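Local coordinates for flagellar basal body rod modification protein (Helicobacter pylori 26695, PDB 4ZZF) that is probably required for assembly of the flagellar hook, perhaps as a scaffold, and is seen here as a truncated form that includes its Ig-like domain, at residues Glu81-Lys85 with Gly86-Ile90; Gln105-Ile108 with Gly109-Glu112. All coordinates share one frame; numbering follows the deposited sequence.

Contact 1: Glu81-Lys85 with Gly86-Ile90; sequences EKVPK and GNYKI
Y88 reaches back along its own chain to the loop that leads into its strand. Its hydroxyl OH donates a hydrogen bond to the backbone O of P84, four residues earlier, at 2.7 Å. The acceptor sits at the ring's edge, in the ring plane. The donor lies in the carbonyl plane, on a lone pair, with a C=O...OH angle of 141°. With chi1 at -73° the Y88 ring swings back toward the loop. V83 points toward the tyrosine and leans against it at a slant. One methyl does most of the touching: V83 CG2 is 3.0 Å from Y88 OH, a tight fit, and 3.5 Å from Y88 CZ. The P84 ring runs across the tyrosine at about a right angle, with P84 CG 3.8 Å from Y88 OH. The phenol therefore has its hydroxyl fixed between a peptide carbonyl and apolar groups. G86 lets the chain turn from loop to strand, with a positive phi that suits glycine. The buried ring also meets W73 edge-to-face, and V54 and F19 touch both V83 and Y88. A tyrosine bonded to a backbone carbonyl four residues back, just inside a strand, is a tyrosine corner, a feature of Greek-key beta sandwiches such as Ig-like domains.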
# COMPACT_ATOMS: atom_id res chain seq x y z
N GLU A 81 -42.50 18.61 13.25
CA GLU A 81 -42.76 19.56 12.16
C GLU A 81 -41.72 19.42 11.04
O GLU A 81 -40.52 19.41 11.32
CB GLU A 81 -42.71 20.99 12.69
CG GLU A 81 -43.04 21.10 14.17
CD GLU A 81 -43.14 22.54 14.65
OE1 GLU A 81 -42.46 23.41 14.05
OE2 GLU A 81 -43.89 22.80 15.62
N LYS A 82 -42.15 19.32 9.78
CA LYS A 82 -41.19 19.22 8.68
C LYS A 82 -40.44 20.53 8.48
O LYS A 82 -41.04 21.58 8.29
CB LYS A 82 -41.87 18.79 7.38
CG LYS A 82 -42.29 17.32 7.40
CD LYS A 82 -42.18 16.66 6.03
CE LYS A 82 -42.45 15.16 6.13
NZ LYS A 82 -42.31 14.46 4.82
N VAL A 83 -39.11 20.44 8.53
CA VAL A 83 -38.22 21.60 8.51
C VAL A 83 -37.98 22.15 7.10
O VAL A 83 -38.26 21.46 6.11
CB VAL A 83 -36.87 21.23 9.13
CG1 VAL A 83 -37.08 20.74 10.57
CG2 VAL A 83 -36.19 20.17 8.27
N PRO A 84 -37.48 23.40 6.99
CA PRO A 84 -37.22 23.96 5.66
C PRO A 84 -36.25 23.11 4.83
O PRO A 84 -35.35 22.48 5.37
CB PRO A 84 -36.62 25.35 5.95
CG PRO A 84 -36.32 25.36 7.41
CD PRO A 84 -37.27 24.40 8.05
N LYS A 85 -36.46 23.09 3.51
CA LYS A 85 -35.59 22.34 2.63
C LYS A 85 -34.19 22.95 2.70
O LYS A 85 -34.03 24.12 3.03
CB LYS A 85 -36.11 22.34 1.19
CG LYS A 85 -36.01 23.68 0.46
CD LYS A 85 -36.69 23.62 -0.93
CE LYS A 85 -35.71 23.28 -2.04
NZ LYS A 85 -36.32 23.34 -3.42
N GLY A 86 -33.18 22.14 2.40
CA GLY A 86 -31.82 22.63 2.38
C GLY A 86 -30.81 21.60 2.82
O GLY A 86 -31.12 20.41 2.91
N ASN A 87 -29.59 22.08 3.07
CA ASN A 87 -28.52 21.22 3.53
C ASN A 87 -28.49 21.09 5.05
O ASN A 87 -28.43 22.08 5.77
CB ASN A 87 -27.16 21.73 3.07
CG ASN A 87 -26.37 20.67 2.34
OD1 ASN A 87 -26.93 19.88 1.57
ND2 ASN A 87 -25.08 20.55 2.67
N TYR A 88 -28.52 19.85 5.51
CA TYR A 88 -28.39 19.55 6.93
C TYR A 88 -27.12 18.78 7.26
O TYR A 88 -26.82 17.75 6.65
CB TYR A 88 -29.62 18.79 7.40
CG TYR A 88 -30.81 19.69 7.47
CD1 TYR A 88 -31.55 20.00 6.33
CD2 TYR A 88 -31.17 20.28 8.67
CE1 TYR A 88 -32.65 20.85 6.40
CE2 TYR A 88 -32.25 21.13 8.76
CZ TYR A 88 -32.99 21.41 7.62
OH TYR A 88 -34.06 22.27 7.73
N LYS A 89 -26.36 19.31 8.21
CA LYS A 89 -25.17 18.63 8.74
C LYS A 89 -25.55 17.51 9.70
O LYS A 89 -26.33 17.72 10.64
CB LYS A 89 -24.25 19.62 9.46
CG LYS A 89 -23.83 20.80 8.61
CD LYS A 89 -23.09 21.84 9.44
CE LYS A 89 -22.78 23.09 8.61
NZ LYS A 89 -21.91 24.06 9.35
N ILE A 90 -25.01 16.33 9.47
CA ILE A 90 -25.30 15.18 10.31
C ILE A 90 -24.03 14.67 10.98
O ILE A 90 -23.03 14.40 10.30
CB ILE A 90 -25.97 14.05 9.51
CG1 ILE A 90 -27.25 14.56 8.86
CG2 ILE A 90 -26.26 12.87 10.42
CD1 ILE A 90 -27.97 13.54 8.01

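Contact 2: Gln105-Ile108 with Gly109-Glu112; sequences QTRI and GRGE
R110 doubles back over the strand end that precedes it. Its chain bends at chi3 (-65°), which brings the guanidinium to T106. R110 NH1 donates to T106 OG1 at 2.9 Å, with an N-H...O angle of 142°. The hydroxyl lies at the edge of the guanidinium, almost in its plane, and also bonds to the backbone O of F30. The stem of R110 packs on R107: R110 CD is 3.8 Å from R107 CG, and R110 CG is 3.4 Å from R107 O. R110 CB lies over one face of the R107 guanidinium. The two arginines cross obliquely, with their guanidinium planes 60° apart. E11 bridges them, one carboxylate oxygen to R107 NH2 and the other to R110 NE, and D32 forms a further salt bridge with R110 NH2. R107 NH1 makes a weak hydrogen bond to I108 O at 3.1 Å. G109 takes the positive-phi corner between the arginines, next to I108 O. Its own O lies 3.5 Å from R107 NH1 and bonds to T12. A water bridges the two ends of the bend, donating to R107 O at 2.8 Å and to R110 O at 2.7 Å. With I108 and G109 at its corners, R107-R110 has the backbone angles of a type II beta turn. It is bridged by the water and not by a direct bond from R110 N to R107 O, and it stands where the chain leaves the Ig-like sheet.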
# COMPACT_ATOMS: atom_id res chain seq x y z
N GLN A 105 -16.40 10.66 18.02
CA GLN A 105 -17.25 11.36 17.06
C GLN A 105 -17.20 10.76 15.69
O GLN A 105 -16.21 10.15 15.30
CB GLN A 105 -16.85 12.82 16.98
CG GLN A 105 -16.76 13.47 18.34
CD GLN A 105 -16.90 14.96 18.27
OE1 GLN A 105 -16.10 15.64 17.63
NE2 GLN A 105 -17.95 15.48 18.90
N THR A 106 -18.28 10.94 14.95
CA THR A 106 -18.27 10.68 13.52
C THR A 106 -19.29 11.59 12.84
O THR A 106 -19.95 12.39 13.50
CB THR A 106 -18.57 9.19 13.20
OG1 THR A 106 -18.29 8.94 11.82
CG2 THR A 106 -20.01 8.84 13.52
N ARG A 107 -19.39 11.49 11.52
CA ARG A 107 -20.17 12.45 10.75
C ARG A 107 -20.28 11.91 9.35
O ARG A 107 -19.49 11.04 8.96
CB ARG A 107 -19.50 13.83 10.72
CG ARG A 107 -18.10 13.79 10.09
CD ARG A 107 -17.66 15.14 9.57
NE ARG A 107 -16.28 15.14 9.08
CZ ARG A 107 -15.94 15.19 7.79
NH1 ARG A 107 -16.87 15.23 6.85
NH2 ARG A 107 -14.65 15.19 7.45
N ILE A 108 -21.25 12.41 8.61
CA ILE A 108 -21.35 12.14 7.19
C ILE A 108 -20.08 12.57 6.46
O ILE A 108 -19.52 13.63 6.75
CB ILE A 108 -22.57 12.87 6.60
CG1 ILE A 108 -23.85 12.11 6.94
CG2 ILE A 108 -22.46 13.00 5.08
CD1 ILE A 108 -25.04 12.60 6.15
N GLY A 109 -19.62 11.77 5.51
CA GLY A 109 -18.50 12.19 4.67
C GLY A 109 -17.12 11.81 5.19
O GLY A 109 -16.12 12.43 4.83
N ARG A 110 -17.07 10.80 6.05
CA ARG A 110 -15.80 10.22 6.47
C ARG A 110 -16.00 8.72 6.66
O ARG A 110 -17.10 8.26 6.92
CB ARG A 110 -15.28 10.86 7.76
CG ARG A 110 -16.16 10.60 8.99
CD ARG A 110 -15.48 11.03 10.29
NE ARG A 110 -14.27 10.26 10.58
CZ ARG A 110 -14.28 9.08 11.20
NH1 ARG A 110 -15.43 8.54 11.59
NH2 ARG A 110 -13.15 8.42 11.42
N GLY A 111 -14.92 7.96 6.55
CA GLY A 111 -15.01 6.54 6.80
C GLY A 111 -14.03 5.77 5.95
O GLY A 111 -13.25 6.34 5.18
N GLU A 112 -14.08 4.45 6.10
CA GLU A 112 -13.18 3.61 5.35
C GLU A 112 -13.45 3.71 3.86
O GLU A 112 -14.61 3.71 3.43
CB GLU A 112 -13.30 2.16 5.80
CG GLU A 112 -12.25 1.27 5.16
CD GLU A 112 -12.26 -0.15 5.71
OE1 GLU A 112 -13.36 -0.67 6.02
OE2 GLU A 112 -11.16 -0.73 5.83
O HOH W 1 -19.53 8.40 8.15

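In the fold
The two contacts come in series along the chain and neither nests in the other. Contact 1 comes first, closing the loop that runs from strand 67-73 into strand 86-94. That strand continues from the corner into the sheet, and strand 104-107 returns antiparallel beside it. Contact 2 then turns the chain out of strand 104-107 toward strand 115-119. The contact centres lie about 19 Å apart, yet their ends meet: I90 O and I108 N are 3.2 Å apart, a probable hydrogen bond. Contact 1 lies at the start of strand 86-94, its centre about 16 Å from the chain centre. Contact 2 lies near the chain centre and ties that sheet to strand 9-12 through E11 and T12.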